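Local structure of Abbfa_003403 (4ZXH) at residues I215-P220 with D424-Q429; H481-M486 with P642-F647; I574-P579 with D822-P827; P1052-E1057 with T1116-E1121; G1129-G1134 with M1153-T1158. The protein is a four-domain nonribosomal peptide synthetase whose condensation, adenylation, carrier and thioesterase domains probably activate, couple and release amino-acid building blocks. One frame throughout, in Å; residues are numbered along the deposited sequence.

Contact 1: residues I215-P220 with D424-Q429; sequences IPLDYP and DLFSAQ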
# COMPACT_ATOMS: atom_id res chain seq x y z
N ILE A 215 -7.67 12.06 1.84
CA ILE A 215 -7.97 12.44 3.20
C ILE A 215 -6.86 11.94 4.12
O ILE A 215 -6.50 10.77 4.07
CB ILE A 215 -9.32 11.89 3.65
CG1 ILE A 215 -10.43 12.51 2.82
CG2 ILE A 215 -9.55 12.18 5.13
CD1 ILE A 215 -11.77 11.85 3.01
N PRO A 216 -6.30 12.84 4.95
CA PRO A 216 -5.25 12.42 5.88
C PRO A 216 -5.71 11.30 6.82
O PRO A 216 -6.77 11.42 7.46
CB PRO A 216 -4.94 13.70 6.66
CG PRO A 216 -5.42 14.80 5.78
CD PRO A 216 -6.63 14.26 5.09
N LEU A 217 -4.94 10.22 6.88
CA LEU A 217 -5.26 9.10 7.74
C LEU A 217 -4.54 9.25 9.07
O LEU A 217 -3.54 9.96 9.17
CB LEU A 217 -4.89 7.78 7.09
CG LEU A 217 -5.35 7.57 5.65
CD1 LEU A 217 -4.98 6.16 5.20
CD2 LEU A 217 -6.84 7.83 5.52
N ASP A 218 -5.07 8.57 10.09
CA ASP A 218 -4.43 8.54 11.39
C ASP A 218 -3.43 7.41 11.48
O ASP A 218 -2.51 7.44 12.29
CB ASP A 218 -5.48 8.42 12.49
CG ASP A 218 -6.27 9.69 12.67
OD1 ASP A 218 -5.65 10.77 12.80
OD2 ASP A 218 -7.52 9.62 12.67
N TYR A 219 -3.61 6.40 10.64
CA TYR A 219 -2.75 5.23 10.62
C TYR A 219 -2.38 4.91 9.19
O TYR A 219 -3.10 5.29 8.27
CB TYR A 219 -3.45 4.04 11.29
CG TYR A 219 -4.13 4.41 12.58
CD1 TYR A 219 -3.38 4.82 13.69
CD2 TYR A 219 -5.52 4.36 12.71
CE1 TYR A 219 -4.00 5.18 14.88
CE2 TYR A 219 -6.14 4.72 13.91
CZ TYR A 219 -5.36 5.13 14.99
OH TYR A 219 -5.95 5.49 16.19
N PRO A 220 -1.25 4.22 8.98
CA PRO A 220 -0.89 3.79 7.62
C PRO A 220 -1.84 2.72 7.07
O PRO A 220 -2.21 1.76 7.76
CB PRO A 220 0.52 3.23 7.80
CG PRO A 220 0.60 2.85 9.24
CD PRO A 220 -0.21 3.88 9.96
N ASP A 424 -8.85 0.98 10.90
CA ASP A 424 -7.42 0.82 10.61
C ASP A 424 -6.87 2.11 9.99
O ASP A 424 -5.67 2.29 9.87
CB ASP A 424 -7.16 -0.37 9.68
CG ASP A 424 -7.27 -1.71 10.40
OD1 ASP A 424 -7.34 -1.75 11.65
OD2 ASP A 424 -7.25 -2.75 9.71
N LEU A 425 -7.77 3.01 9.62
CA LEU A 425 -7.39 4.27 9.02
C LEU A 425 -7.66 5.46 9.95
O LEU A 425 -6.86 6.41 10.01
CB LEU A 425 -8.14 4.46 7.71
CG LEU A 425 -8.05 3.25 6.79
CD1 LEU A 425 -8.67 3.56 5.44
CD2 LEU A 425 -6.61 2.80 6.64
N PHE A 426 -8.77 5.42 10.67
CA PHE A 426 -9.20 6.55 11.48
C PHE A 426 -9.37 6.22 12.96
O PHE A 426 -9.76 5.10 13.33
CB PHE A 426 -10.50 7.11 10.92
CG PHE A 426 -10.37 7.59 9.51
CD1 PHE A 426 -9.60 8.71 9.22
CD2 PHE A 426 -11.01 6.93 8.48
CE1 PHE A 426 -9.47 9.17 7.91
CE2 PHE A 426 -10.89 7.38 7.17
CZ PHE A 426 -10.12 8.50 6.88
N SER A 427 -9.07 7.20 13.80
CA SER A 427 -9.27 7.07 15.23
C SER A 427 -10.72 7.44 15.58
O SER A 427 -11.42 8.04 14.77
CB SER A 427 -8.29 7.95 15.99
OG SER A 427 -8.60 9.33 15.80
N ALA A 428 -11.15 7.09 16.79
CA ALA A 428 -12.50 7.47 17.22
C ALA A 428 -12.61 8.97 17.28
O ALA A 428 -13.64 9.55 16.93
CB ALA A 428 -12.82 6.87 18.58
N GLN A 429 -11.51 9.60 17.69
CA GLN A 429 -11.47 11.05 17.83
C GLN A 429 -11.65 11.74 16.47
O GLN A 429 -12.34 12.76 16.38
CB GLN A 429 -10.15 11.47 18.47
CG GLN A 429 -10.27 12.71 19.32
CD GLN A 429 -9.16 12.82 20.35
OE1 GLN A 429 -8.25 11.98 20.40
NE2 GLN A 429 -9.23 13.85 21.20
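The two backbones, irregular where they meet, run close at Tyr219 and Leu425, where Leu425 O receives Asp218 N at 2.8 Å, almost along its C=O axis, with a weak second bond from Tyr219 N. The contact joins a loop of the condensation domain to the start of helix 428-447, whose N-cap is Ser427, its OG bonded to Ser430 N. An aspartate suits this helix start: Asp218 OD2 takes Ser427 N at 3.1 Å from above the carboxylate plane, holds Ser430 OG as well, and is met weakly by Ser427 OG, so its negative charge is probably stabilised. Leu217, CG beside the backbone N (chi1 -49°), divides its branches. CD1 runs alongside Leu425 CD2, while CD2 lies 3.6 Å from Phe426 CZ; Ile215 CG2 crosses the same end of that ring. Tyr219 carries Asp218 CB over one ring face and reaches along the other backbone until its OH lies 3.4 Å from Ser427 CB. At the edge of the Phe426 ring, CE1 comes within 3.5 Å of Pro216 O.

Contact 2: residues H481-M486 with P642-F647; sequences HDLFAM and PSIINF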
# COMPACT_ATOMS: atom_id res chain seq x y z
N HIS A 481 16.27 38.19 30.44
CA HIS A 481 17.42 37.75 31.22
C HIS A 481 18.76 38.06 30.55
O HIS A 481 18.82 38.42 29.37
CB HIS A 481 17.33 36.26 31.48
CG HIS A 481 16.46 35.90 32.64
ND1 HIS A 481 15.13 36.24 32.70
CD2 HIS A 481 16.73 35.20 33.77
CE1 HIS A 481 14.61 35.78 33.83
NE2 HIS A 481 15.56 35.15 34.49
N ASP A 482 19.81 37.87 31.33
CA ASP A 482 21.17 38.26 30.97
C ASP A 482 22.08 37.03 30.91
O ASP A 482 22.59 36.57 31.92
CB ASP A 482 21.70 39.26 31.99
CG ASP A 482 23.06 39.78 31.64
OD1 ASP A 482 23.73 39.16 30.79
OD2 ASP A 482 23.47 40.83 32.23
N LEU A 483 22.29 36.53 29.70
CA LEU A 483 23.11 35.35 29.49
C LEU A 483 24.53 35.53 30.03
O LEU A 483 25.07 34.63 30.67
CB LEU A 483 23.15 34.99 28.01
CG LEU A 483 24.06 33.83 27.62
CD1 LEU A 483 23.71 32.60 28.43
CD2 LEU A 483 23.89 33.54 26.15
N PHE A 484 25.13 36.70 29.79
CA PHE A 484 26.52 36.94 30.16
C PHE A 484 26.71 36.87 31.67
O PHE A 484 27.65 36.25 32.16
CB PHE A 484 26.98 38.31 29.66
CG PHE A 484 28.48 38.49 29.65
CD1 PHE A 484 29.32 37.41 29.43
CD2 PHE A 484 29.04 39.74 29.84
CE1 PHE A 484 30.70 37.57 29.40
CE2 PHE A 484 30.42 39.92 29.81
CZ PHE A 484 31.25 38.83 29.59
N ALA A 485 25.81 37.52 32.39
CA ALA A 485 25.87 37.55 33.85
C ALA A 485 25.80 36.14 34.42
O ALA A 485 26.51 35.82 35.37
CB ALA A 485 24.74 38.41 34.40
N MET A 486 24.96 35.30 33.83
CA MET A 486 24.83 33.91 34.25
C MET A 486 26.15 33.16 34.13
O MET A 486 26.53 32.40 35.02
CB MET A 486 23.76 33.20 33.43
CG MET A 486 22.35 33.70 33.65
SD MET A 486 21.17 32.58 32.87
CE MET A 486 21.33 31.15 33.94
N PRO A 642 18.13 38.45 23.03
CA PRO A 642 16.91 38.00 23.73
C PRO A 642 16.37 36.62 23.27
O PRO A 642 16.03 35.82 24.14
CB PRO A 642 15.92 39.12 23.44
CG PRO A 642 16.79 40.35 23.36
CD PRO A 642 18.09 39.91 22.75
N SER A 643 16.30 36.34 21.96
CA SER A 643 15.88 35.01 21.47
C SER A 643 16.70 33.90 22.09
O SER A 643 16.16 32.93 22.60
CB SER A 643 16.01 34.88 19.94
OG SER A 643 15.72 36.09 19.26
N ILE A 644 18.02 34.04 22.03
CA ILE A 644 18.95 33.02 22.48
C ILE A 644 18.70 32.66 23.94
O ILE A 644 18.56 31.48 24.26
CB ILE A 644 20.42 33.47 22.32
CG1 ILE A 644 20.75 33.63 20.85
CG2 ILE A 644 21.40 32.47 22.97
CD1 ILE A 644 22.17 33.96 20.62
N ILE A 645 18.62 33.66 24.80
CA ILE A 645 18.51 33.40 26.22
C ILE A 645 17.11 32.80 26.52
O ILE A 645 16.99 31.90 27.35
CB ILE A 645 18.82 34.69 27.06
CG1 ILE A 645 18.77 34.38 28.56
CG2 ILE A 645 17.92 35.88 26.67
CD1 ILE A 645 19.92 33.49 29.00
N ASN A 646 16.08 33.27 25.82
CA ASN A 646 14.78 32.63 25.89
C ASN A 646 14.85 31.15 25.56
O ASN A 646 14.27 30.32 26.25
CB ASN A 646 13.79 33.31 24.94
CG ASN A 646 12.42 32.67 24.98
OD1 ASN A 646 11.66 32.84 25.94
ND2 ASN A 646 12.11 31.89 23.96
N PHE A 647 15.55 30.83 24.48
CA PHE A 647 15.73 29.45 24.07
C PHE A 647 16.45 28.62 25.12
O PHE A 647 15.96 27.58 25.54
CB PHE A 647 16.50 29.40 22.75
CG PHE A 647 17.08 28.05 22.44
CD1 PHE A 647 16.26 27.00 22.06
CD2 PHE A 647 18.45 27.83 22.52
CE1 PHE A 647 16.79 25.76 21.76
CE2 PHE A 647 18.99 26.60 22.23
CZ PHE A 647 18.16 25.56 21.86
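Ile645 leaves helix 641-655 with CB directed at the other segment, and its two branches then part. CG2, between the backbone N and the carbonyl carbon, lies 3.8 Å from the carbonyl oxygen His481 O. CG1 stands anti to the backbone N (chi1 -177°) and meets His481 CB at 3.8 Å; the imidazole beyond that carbon turns away, and its ND1 is bonded to Asp477 O. At the tip, CD1 slides past Leu483 in the opposite direction, 3.7 Å from Leu483 CB, and also meets Leu483 CD1. Met486 SD closes on the same methyl at 4.2 Å, the flexible thioether crossing it obliquely one helical turn after Leu483. Two helices of the adenylation region thus pack mainly through apolar side chains, with no hydrogen bond between the segments, the first turn of helix 483-494 lying against helix 641-655. Asp482 is the N-cap of the former: its OD1 accepts Ala485 N at 3.1 Å in a nearly straight bond, met from above the carboxylate plane. Leucine and isoleucine suit this buried interface, because their branches reach several neighbours at once. Leu483 CD2 touches Ile644 CG2 at 4.2 Å, and both of these side chains also rest on Trp552 of helix 543-553.

Contact 3: residues I574-P579 with D822-P827; sequences IEDAEP and DYWQRP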
# COMPACT_ATOMS: atom_id res chain seq x y z
N ILE A 574 31.22 35.37 2.91
CA ILE A 574 32.06 36.54 3.16
C ILE A 574 31.47 37.75 2.48
O ILE A 574 31.32 38.80 3.09
CB ILE A 574 33.51 36.38 2.64
CG1 ILE A 574 34.22 35.14 3.22
CG2 ILE A 574 34.30 37.64 2.93
CD1 ILE A 574 34.35 35.15 4.68
N GLU A 575 31.11 37.57 1.20
CA GLU A 575 30.68 38.66 0.34
C GLU A 575 29.34 39.28 0.76
O GLU A 575 29.15 40.50 0.69
CB GLU A 575 30.58 38.17 -1.10
CG GLU A 575 30.26 39.28 -2.09
CD GLU A 575 30.41 38.85 -3.54
OE1 GLU A 575 30.44 37.63 -3.81
OE2 GLU A 575 30.53 39.75 -4.41
N ASP A 576 28.41 38.43 1.19
CA ASP A 576 27.09 38.88 1.62
C ASP A 576 27.15 39.51 3.01
O ASP A 576 26.49 40.52 3.28
CB ASP A 576 26.11 37.70 1.59
CG ASP A 576 24.69 38.08 2.01
OD1 ASP A 576 23.94 38.69 1.21
OD2 ASP A 576 24.32 37.76 3.16
N ALA A 577 27.95 38.91 3.90
CA ALA A 577 27.99 39.32 5.30
C ALA A 577 28.86 40.55 5.54
O ALA A 577 28.70 41.24 6.54
CB ALA A 577 28.46 38.16 6.18
N GLU A 578 29.78 40.82 4.61
CA GLU A 578 30.67 41.98 4.70
C GLU A 578 31.29 42.16 6.08
O GLU A 578 31.17 43.22 6.67
CB GLU A 578 29.91 43.25 4.31
CG GLU A 578 29.35 43.18 2.90
CD GLU A 578 28.41 44.33 2.55
OE1 GLU A 578 27.88 44.98 3.47
OE2 GLU A 578 28.21 44.57 1.34
N PRO A 579 31.97 41.12 6.60
CA PRO A 579 32.47 41.16 7.98
C PRO A 579 33.66 42.09 8.17
O PRO A 579 34.46 42.32 7.24
CB PRO A 579 32.89 39.71 8.24
CG PRO A 579 33.24 39.17 6.89
CD PRO A 579 32.45 39.93 5.87
N ASP A 822 16.00 39.85 11.39
CA ASP A 822 15.73 39.88 9.96
C ASP A 822 16.68 38.95 9.18
O ASP A 822 17.52 38.27 9.77
CB ASP A 822 15.85 41.30 9.43
CG ASP A 822 17.18 41.94 9.76
OD1 ASP A 822 18.18 41.21 9.81
OD2 ASP A 822 17.21 43.17 9.99
N TYR A 823 16.52 38.94 7.86
CA TYR A 823 17.53 38.43 6.95
C TYR A 823 18.51 39.56 6.63
O TYR A 823 18.09 40.67 6.25
CB TYR A 823 16.89 37.90 5.66
CG TYR A 823 16.12 36.60 5.80
CD1 TYR A 823 16.73 35.44 6.23
CD2 TYR A 823 14.77 36.54 5.46
CE1 TYR A 823 16.03 34.24 6.35
CE2 TYR A 823 14.05 35.34 5.56
CZ TYR A 823 14.69 34.20 6.02
OH TYR A 823 14.00 33.02 6.12
N TRP A 824 19.80 39.29 6.76
CA TRP A 824 20.80 40.35 6.63
C TRP A 824 20.77 41.04 5.24
O TRP A 824 21.04 40.42 4.19
CB TRP A 824 22.19 39.79 6.93
CG TRP A 824 23.29 40.72 6.53
CD1 TRP A 824 24.22 40.52 5.55
CD2 TRP A 824 23.57 42.01 7.09
NE1 TRP A 824 25.07 41.60 5.47
CE2 TRP A 824 24.69 42.52 6.40
CE3 TRP A 824 22.99 42.77 8.11
CZ2 TRP A 824 25.24 43.78 6.71
CZ3 TRP A 824 23.53 44.02 8.40
CH2 TRP A 824 24.64 44.51 7.70
N GLN A 825 20.41 42.33 5.28
CA GLN A 825 20.27 43.20 4.10
C GLN A 825 19.42 42.60 2.98
O GLN A 825 19.73 42.73 1.79
CB GLN A 825 21.65 43.59 3.60
CG GLN A 825 22.29 44.49 4.64
CD GLN A 825 23.56 45.17 4.20
OE1 GLN A 825 24.42 44.58 3.53
NE2 GLN A 825 23.69 46.43 4.59
N ARG A 826 18.33 41.96 3.40
CA ARG A 826 17.30 41.49 2.50
C ARG A 826 15.94 41.91 3.04
O ARG A 826 15.14 41.06 3.42
CB ARG A 826 17.37 39.98 2.35
CG ARG A 826 18.61 39.48 1.63
CD ARG A 826 18.43 38.02 1.19
NE ARG A 826 19.70 37.38 0.89
CZ ARG A 826 20.39 37.56 -0.24
NH1 ARG A 826 19.93 38.38 -1.18
NH2 ARG A 826 21.55 36.93 -0.43
N PRO A 827 15.66 43.22 3.06
CA PRO A 827 14.44 43.72 3.73
C PRO A 827 13.13 43.25 3.08
O PRO A 827 12.15 43.14 3.80
CB PRO A 827 14.58 45.25 3.62
CG PRO A 827 15.41 45.46 2.40
CD PRO A 827 16.39 44.31 2.39
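The indole of Trp824 and the carboxylate of Asp576 slide past each other in opposite directions, their planes 86° apart. With CG anti to the backbone N, Trp824 sends NE1 to Asp576 O at 2.8 Å; the oxygen lies in the ring plane and offers a lone pair, though the bond is bent (132° at the hydrogen). Tryptophan suits the place, offering one N-H at the edge of a large apolar ring that also packs on Val624 and Tyr626. Gln825 lays its CG 3.5 Å above the indole, over its centre. The acceptor belongs to the last turn of helix 567-577, which links the parallel strands 557-560 and 581-584 of the adenylation region. Its donor comes from a type II turn, Tyr823 to Arg826, that follows from the short, weakly bonded edge strand 822-823. Arg826, extended from CG to NE, pairs with the same aspartate. Asp576 OD1, 3.4 Å from Arg826 NH2, lies well out of the guanidinium plane, so charge alone joins them. Each has its hydrogen bond with another residue: Arg826 NH2 with Pro634 O, Asp576 OD2 with Tyr626 OH.

Contact 4: residues P1052-E1057 with T1116-E1121; sequences PSIVIE and TLYIAE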
# COMPACT_ATOMS: atom_id res chain seq x y z
N PRO A 1052 0.42 -32.24 -10.87
CA PRO A 1052 -0.08 -31.87 -12.20
C PRO A 1052 -0.37 -33.10 -13.05
O PRO A 1052 0.30 -34.12 -12.94
CB PRO A 1052 1.08 -31.07 -12.80
CG PRO A 1052 1.88 -30.61 -11.63
CD PRO A 1052 1.77 -31.71 -10.62
N SER A 1053 -1.39 -33.00 -13.89
CA SER A 1053 -1.62 -34.01 -14.91
C SER A 1053 -0.50 -33.93 -15.97
O SER A 1053 0.11 -32.87 -16.18
CB SER A 1053 -3.01 -33.81 -15.53
OG SER A 1053 -3.22 -34.69 -16.63
N ILE A 1054 -0.22 -35.04 -16.64
CA ILE A 1054 0.77 -35.01 -17.72
C ILE A 1054 0.14 -34.55 -19.04
O ILE A 1054 0.84 -34.40 -20.04
CB ILE A 1054 1.43 -36.39 -17.93
CG1 ILE A 1054 0.46 -37.40 -18.52
CG2 ILE A 1054 2.04 -36.89 -16.62
CD1 ILE A 1054 1.09 -38.76 -18.70
N VAL A 1055 -1.16 -34.30 -19.02
CA VAL A 1055 -1.85 -33.69 -20.15
C VAL A 1055 -2.14 -32.21 -19.89
O VAL A 1055 -2.74 -31.84 -18.87
CB VAL A 1055 -3.20 -34.38 -20.46
CG1 VAL A 1055 -3.85 -33.71 -21.65
CG2 VAL A 1055 -3.00 -35.87 -20.73
N ILE A 1056 -1.71 -31.38 -20.83
CA ILE A 1056 -1.98 -29.94 -20.80
C ILE A 1056 -2.86 -29.62 -22.01
O ILE A 1056 -2.52 -29.99 -23.14
CB ILE A 1056 -0.65 -29.11 -20.81
CG1 ILE A 1056 -0.91 -27.61 -20.89
CG2 ILE A 1056 0.22 -29.50 -21.94
CD1 ILE A 1056 -1.92 -27.13 -19.90
N GLU A 1057 -4.01 -29.00 -21.78
CA GLU A 1057 -4.85 -28.65 -22.92
C GLU A 1057 -4.51 -27.24 -23.40
O GLU A 1057 -4.86 -26.26 -22.75
CB GLU A 1057 -6.33 -28.77 -22.57
CG GLU A 1057 -7.28 -28.55 -23.76
CD GLU A 1057 -8.68 -29.15 -23.56
OE1 GLU A 1057 -8.80 -30.34 -23.18
OE2 GLU A 1057 -9.67 -28.41 -23.74
N THR A 1116 2.02 -47.10 -24.37
CA THR A 1116 0.91 -47.70 -23.65
C THR A 1116 0.41 -46.78 -22.54
O THR A 1116 -0.79 -46.56 -22.40
CB THR A 1116 1.31 -49.05 -23.02
OG1 THR A 1116 1.70 -49.96 -24.05
CG2 THR A 1116 0.13 -49.63 -22.24
N LEU A 1117 1.33 -46.24 -21.75
CA LEU A 1117 0.96 -45.35 -20.66
C LEU A 1117 0.20 -44.13 -21.17
O LEU A 1117 -0.83 -43.76 -20.60
CB LEU A 1117 2.20 -44.89 -19.90
CG LEU A 1117 1.86 -43.94 -18.75
CD1 LEU A 1117 1.08 -44.73 -17.72
CD2 LEU A 1117 3.11 -43.29 -18.14
N TYR A 1118 0.72 -43.51 -22.23
CA TYR A 1118 0.11 -42.29 -22.79
C TYR A 1118 -1.23 -42.61 -23.43
O TYR A 1118 -2.19 -41.86 -23.25
CB TYR A 1118 1.04 -41.61 -23.81
CG TYR A 1118 2.33 -41.08 -23.22
CD1 TYR A 1118 2.51 -41.00 -21.84
CD2 TYR A 1118 3.36 -40.66 -24.04
CE1 TYR A 1118 3.67 -40.53 -21.30
CE2 TYR A 1118 4.55 -40.17 -23.49
CZ TYR A 1118 4.69 -40.12 -22.13
OH TYR A 1118 5.87 -39.65 -21.60
N ILE A 1119 -1.30 -43.72 -24.17
CA ILE A 1119 -2.55 -44.16 -24.79
C ILE A 1119 -3.67 -44.28 -23.76
O ILE A 1119 -4.79 -43.83 -24.01
CB ILE A 1119 -2.39 -45.49 -25.52
CG1 ILE A 1119 -1.81 -45.25 -26.91
CG2 ILE A 1119 -3.73 -46.17 -25.68
CD1 ILE A 1119 -1.48 -46.52 -27.65
N ALA A 1120 -3.38 -44.87 -22.61
CA ALA A 1120 -4.38 -44.94 -21.54
C ALA A 1120 -4.79 -43.53 -21.09
O ALA A 1120 -5.98 -43.28 -20.88
CB ALA A 1120 -3.86 -45.74 -20.36
N GLU A 1121 -3.83 -42.62 -20.94
CA GLU A 1121 -4.18 -41.23 -20.61
C GLU A 1121 -5.07 -40.58 -21.69
O GLU A 1121 -5.99 -39.84 -21.37
CB GLU A 1121 -2.92 -40.37 -20.40
CG GLU A 1121 -2.37 -40.39 -18.96
CD GLU A 1121 -3.31 -39.73 -17.94
OE1 GLU A 1121 -3.78 -38.60 -18.19
OE2 GLU A 1121 -3.58 -40.35 -16.88
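Ile1054 holds CG1 in the crowded position between the backbone N and the carbonyl carbon (chi1 70°) and then runs straight on, so that CD1 is pushed out toward helix 1111-1125. Glu1121 answers with a chi1 of -87°, which places its CG near the isoleucine, and a bend at chi2 (-66°), which brings OE1 beside Val1055 CG2. Ile1054 CD1 thus sits 3.8 Å from Glu1121 CG, the two chains crossing obliquely. One turn earlier on the helix, Tyr1118 has its CG beside the backbone N and crosses the isoleucine at about a right angle, with CE1 4.1 Å from Ile1054 CD1. A tyrosine serves two purposes here, its ring carbons meeting the methyl while its OH is hydrogen-bonded to His1071 NE2. Val1055 CG2 slides past the glutamate in the opposite direction and lies 3.8 Å from Glu1121 OE1. Glutamate suits this partly exposed place because its methylenes can pack against Ile1054 while the carboxylate extends past them. Before the strand, Ser1053 OG accepts Val1055 N at 3.2 Å, an ST turn. Strand 1055-1057, antiparallel to strand 1093-1096 and outermost in an otherwise parallel sheet flanked by helices, is as expected for the alpha/beta-hydrolase fold of a thioesterase domain.

Contact 5: residues G1129-G1134 with M1153-T1158; sequences GPYFLG and MGQQVT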
# COMPACT_ATOMS: atom_id res chain seq x y z
N GLY A 1129 -11.49 -43.68 -31.59
CA GLY A 1129 -10.85 -42.95 -32.66
C GLY A 1129 -11.84 -42.42 -33.68
O GLY A 1129 -13.04 -42.47 -33.46
N PRO A 1130 -11.34 -41.92 -34.81
CA PRO A 1130 -9.93 -41.90 -35.24
C PRO A 1130 -9.07 -40.94 -34.42
O PRO A 1130 -9.60 -39.96 -33.89
CB PRO A 1130 -10.01 -41.41 -36.70
CG PRO A 1130 -11.45 -41.46 -37.07
CD PRO A 1130 -12.22 -41.29 -35.80
N TYR A 1131 -7.78 -41.24 -34.33
CA TYR A 1131 -6.86 -40.40 -33.58
C TYR A 1131 -5.99 -39.56 -34.50
O TYR A 1131 -5.77 -39.92 -35.66
CB TYR A 1131 -5.99 -41.25 -32.67
CG TYR A 1131 -6.80 -41.84 -31.56
CD1 TYR A 1131 -7.19 -41.07 -30.48
CD2 TYR A 1131 -7.22 -43.15 -31.62
CE1 TYR A 1131 -7.97 -41.60 -29.47
CE2 TYR A 1131 -7.99 -43.69 -30.62
CZ TYR A 1131 -8.36 -42.92 -29.54
OH TYR A 1131 -9.12 -43.47 -28.54
N PHE A 1132 -5.53 -38.42 -33.97
CA PHE A 1132 -4.72 -37.48 -34.72
C PHE A 1132 -3.53 -37.11 -33.84
O PHE A 1132 -3.69 -36.57 -32.76
CB PHE A 1132 -5.56 -36.26 -35.12
CG PHE A 1132 -4.85 -35.31 -36.05
CD1 PHE A 1132 -3.90 -35.76 -36.95
CD2 PHE A 1132 -5.12 -33.95 -36.00
CE1 PHE A 1132 -3.23 -34.87 -37.80
CE2 PHE A 1132 -4.47 -33.06 -36.84
CZ PHE A 1132 -3.52 -33.52 -37.74
N LEU A 1133 -2.33 -37.44 -34.30
CA LEU A 1133 -1.14 -37.44 -33.46
C LEU A 1133 -0.01 -36.67 -34.08
O LEU A 1133 0.04 -36.50 -35.31
CB LEU A 1133 -0.64 -38.87 -33.21
CG LEU A 1133 -1.64 -39.98 -32.97
CD1 LEU A 1133 -0.95 -41.25 -33.25
CD2 LEU A 1133 -2.07 -39.93 -31.52
N GLY A 1134 0.94 -36.26 -33.25
CA GLY A 1134 2.07 -35.56 -33.78
C GLY A 1134 3.07 -35.17 -32.73
O GLY A 1134 2.80 -35.30 -31.53
N MET A 1153 -5.00 -52.47 -31.42
CA MET A 1153 -6.23 -52.57 -30.65
C MET A 1153 -7.44 -52.13 -31.48
O MET A 1153 -8.53 -51.93 -30.94
CB MET A 1153 -6.11 -51.78 -29.33
CG MET A 1153 -5.47 -50.40 -29.42
SD MET A 1153 -5.31 -49.56 -27.81
CE MET A 1153 -3.60 -49.92 -27.38
N GLY A 1154 -7.24 -52.00 -32.79
CA GLY A 1154 -8.34 -51.74 -33.71
C GLY A 1154 -8.71 -50.29 -33.94
O GLY A 1154 -9.61 -49.99 -34.71
N GLN A 1155 -8.04 -49.37 -33.25
CA GLN A 1155 -8.28 -47.95 -33.47
C GLN A 1155 -7.66 -47.46 -34.77
O GLN A 1155 -6.60 -47.93 -35.17
CB GLN A 1155 -7.74 -47.13 -32.29
CG GLN A 1155 -8.41 -47.45 -30.97
CD GLN A 1155 -9.90 -47.19 -31.01
OE1 GLN A 1155 -10.39 -46.42 -31.84
NE2 GLN A 1155 -10.64 -47.84 -30.11
N GLN A 1156 -8.32 -46.52 -35.44
CA GLN A 1156 -7.71 -45.98 -36.65
C GLN A 1156 -6.99 -44.66 -36.38
O GLN A 1156 -7.28 -43.95 -35.42
CB GLN A 1156 -8.75 -45.81 -37.78
CG GLN A 1156 -8.60 -46.83 -38.94
CD GLN A 1156 -7.16 -46.94 -39.52
OE1 GLN A 1156 -6.31 -46.05 -39.36
NE2 GLN A 1156 -6.89 -48.06 -40.20
N VAL A 1157 -6.02 -44.37 -37.23
CA VAL A 1157 -5.19 -43.19 -37.10
C VAL A 1157 -5.44 -42.27 -38.30
O VAL A 1157 -5.23 -42.67 -39.45
CB VAL A 1157 -3.70 -43.56 -37.03
CG1 VAL A 1157 -2.87 -42.32 -36.89
CG2 VAL A 1157 -3.45 -44.51 -35.88
N THR A 1158 -5.91 -41.06 -38.05
CA THR A 1158 -6.22 -40.14 -39.14
C THR A 1158 -4.95 -39.69 -39.84
O THR A 1158 -4.88 -39.64 -41.07
CB THR A 1158 -6.99 -38.90 -38.64
OG1 THR A 1158 -8.27 -39.31 -38.15
CG2 THR A 1158 -7.19 -37.90 -39.77
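The ring of Tyr1131 carries Gly1129 CA on one face, 3.6 Å above the plane toward the rim, and has the aliphatic part of Gln1155 at its edge, CE2 lying 3.8 Å from Gln1155 CG. The amide of Gln1155 stands steeply to the ring, 79° between planes. A bend at chi2 carries its OE1 to Gly1129 N at 3.0 Å, the donor well above the carbonyl plane. Glycine suits the place, as a CB would point at Gln1155 OE1 and Gln1156 O. The phenol OH is bonded to Gln1126 O. After cis-Pro1130 the backbones pair in parallel: Tyr1131 N gives to Gln1156 O at 3.0 Å, and Thr1158 N to Tyr1131 O at 2.7 Å, nearly along the C=O axis. Gln1156 turns its OE1 back onto Val1157 N, a lone pair receiving the N-H. Thr1158 OG1 bonds Gln1065 NE2. Both strands belong to a beta-alpha-beta unit around helix 1138-1152, and strand 1131-1136 leads into a Gly-X-Cys-X-Gly sequence consistent with the nucleophile elbow of an alpha/beta-hydrolase thioesterase.

Overall arrangement
The five contacts sample three regions of the synthetase. Contact 1, in the condensation domain, is partly buried and mixes apolar packing with a polar helix start. Contacts 2 and 3 lie in the adenylation region, about 24 Å apart between centres, with segments that alternate along the chain. Contact 2 is a buried meeting of helices through hydrocarbon and sulfur, whereas contact 3, at the surface, relies on an indole hydrogen bond and a charge pair. Contacts 4 and 5 share the thioesterase sheet and touch through Ile1119 and Met1153. Contact 4 is a surface strand-to-helix packing without hydrogen bonds across it; contact 5, partly buried, is held chiefly by main-chain bonds between neighbouring strands.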